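Putative transcriptional regulator (Bacillus cytotoxicus NVH 391-98, PDB 3K4H) probably acts as a LacI-type transcriptional regulator whose two-lobed, periplasmic-binding-protein-like sensor domain holds a glucose-containing glycan in its cleft. Local coordinates at residues F227-L231 / L232-A236. Numbering follows the deposited sequence.
Sequences FNNAL and LSEIA. With GLC (alpha-D-glucopyranose), chain C.
With chi1 at 75°, Ser-233 holds OG between its own backbone N and carbonyl carbon, turned back to the carbonyl of Ala-230; Asn-229, its CG anti to the backbone N (chi1 -161°), sends its amide oxygen toward Ser-233 OG. Ala-230 O therefore accepts twice from one residue. Ser-233 OG donates to it over 2.7 Å, in the carbonyl plane and on a lone pair, while Ser-233 N lies 2.6 Å from Ala-230 O and comes from above that plane. One residue on, Glu-234 N reaches Leu-231 O at 3.2 Å, again from above the carbonyl plane. Both backbone bonds span three residues, as in a turn of 3-10 type, and the short helix 231-235 is weakly bonded. Asn-229 OD1 and Ser-233 OG stand 3.7 Å apart without bonding each other. Glu-234 runs obliquely past Asn-229, the carboxylate and amide planes 59° apart, and its side chain also touches Arg-281. Toward the cleft, Asn-228 lines the glycan pocket, its side chain beside O6 of a glucose that Asp-200 and Arg-149 also bind. The turn thus leads from the end of strand 223-227 at the sugar site to a surface helix. Ser-233 OG is held by Ala-230 O and Arg-281 NH1, and the Asn-229 amide at both ends, OD1 by the same NH1 and ND2 by Asp-244; sharing that one donor lets the two oxygens sit near each other without a bond between them.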
# COMPACT_ATOMS: atom_id res chain seq x y z
N PHE A 227 9.31 13.87 -8.53
CA PHE A 227 8.67 12.61 -8.75
C PHE A 227 8.40 12.34 -10.20
O PHE A 227 8.22 13.21 -10.95
CB PHE A 227 7.32 12.62 -8.10
CG PHE A 227 7.30 12.10 -6.74
CD1 PHE A 227 6.97 10.84 -6.49
CD2 PHE A 227 7.53 12.90 -5.70
CE1 PHE A 227 6.94 10.39 -5.24
CE2 PHE A 227 7.50 12.43 -4.46
CZ PHE A 227 7.21 11.19 -4.23
N ASN A 228 8.34 11.08 -10.56
CA ASN A 228 8.00 10.59 -11.88
C ASN A 228 9.03 10.28 -12.94
O ASN A 228 8.72 9.62 -13.85
CB ASN A 228 7.22 11.70 -12.53
CG ASN A 228 5.80 11.78 -12.10
OD1 ASN A 228 5.08 12.60 -12.59
ND2 ASN A 228 5.40 10.95 -11.21
N ASN A 229 10.28 10.59 -12.79
CA ASN A 229 11.21 10.11 -13.78
C ASN A 229 11.00 10.42 -15.23
O ASN A 229 11.18 9.59 -16.06
CB ASN A 229 11.41 8.65 -13.61
CG ASN A 229 12.64 8.18 -14.25
OD1 ASN A 229 13.34 8.92 -14.87
ND2 ASN A 229 12.91 6.93 -14.11
N ALA A 230 10.63 11.62 -15.55
CA ALA A 230 10.46 12.01 -16.91
C ALA A 230 11.76 11.98 -17.61
O ALA A 230 12.77 12.28 -17.08
CB ALA A 230 9.95 13.33 -16.98
N LEU A 231 11.72 11.67 -18.87
CA LEU A 231 12.92 11.54 -19.62
C LEU A 231 13.65 12.81 -19.49
O LEU A 231 14.83 12.86 -19.55
CB LEU A 231 12.57 11.34 -21.06
CG LEU A 231 13.72 11.41 -22.02
CD1 LEU A 231 14.37 10.10 -22.04
CD2 LEU A 231 13.24 11.75 -23.37
N LEU A 232 12.93 13.88 -19.37
CA LEU A 232 13.57 15.18 -19.24
C LEU A 232 14.39 15.31 -17.96
O LEU A 232 15.39 16.02 -17.93
CB LEU A 232 12.52 16.29 -19.30
CG LEU A 232 11.81 16.59 -20.63
CD1 LEU A 232 10.36 17.09 -20.42
CD2 LEU A 232 12.64 17.58 -21.45
N SER A 233 13.98 14.61 -16.92
CA SER A 233 14.70 14.66 -15.67
C SER A 233 16.11 14.07 -15.80
O SER A 233 16.98 14.44 -15.03
CB SER A 233 13.92 13.97 -14.55
OG SER A 233 13.97 12.55 -14.66
N GLU A 234 16.32 13.16 -16.75
CA GLU A 234 17.60 12.45 -16.91
C GLU A 234 18.69 13.36 -17.46
O GLU A 234 19.88 13.16 -17.20
CB GLU A 234 17.43 11.25 -17.84
CG GLU A 234 16.83 10.04 -17.16
CD GLU A 234 16.42 8.93 -18.12
OE1 GLU A 234 17.32 8.31 -18.74
OE2 GLU A 234 15.20 8.66 -18.24
N ILE A 235 18.24 14.39 -18.16
CA ILE A 235 19.09 15.21 -19.01
C ILE A 235 19.13 16.67 -18.55
O ILE A 235 19.80 17.51 -19.18
CB ILE A 235 18.60 15.04 -20.47
CG1 ILE A 235 19.76 14.68 -21.40
CG2 ILE A 235 17.60 16.12 -20.93
CD1 ILE A 235 19.98 13.16 -21.48
N ALA A 236 18.47 16.94 -17.46
CA ALA A 236 18.42 18.24 -16.91
C ALA A 236 19.77 18.48 -16.41
O ALA A 236 20.48 17.56 -16.13
CB ALA A 236 17.50 18.26 -15.80
C1 GLC C . 1.28 14.10 -12.70
C2 GLC C . -0.13 13.76 -13.17
C3 GLC C . -0.88 13.05 -12.06
C4 GLC C . -0.09 11.78 -11.78
C5 GLC C . 1.26 12.17 -11.17
C6 GLC C . 2.12 10.91 -10.95
O1 GLC C . 1.21 15.21 -11.84
O2 GLC C . -0.82 14.94 -13.49
O3 GLC C . -2.21 12.80 -12.46
O4 GLC C . -0.78 10.92 -10.89
O5 GLC C . 1.96 13.06 -12.02
O6 GLC C . 3.02 11.05 -9.87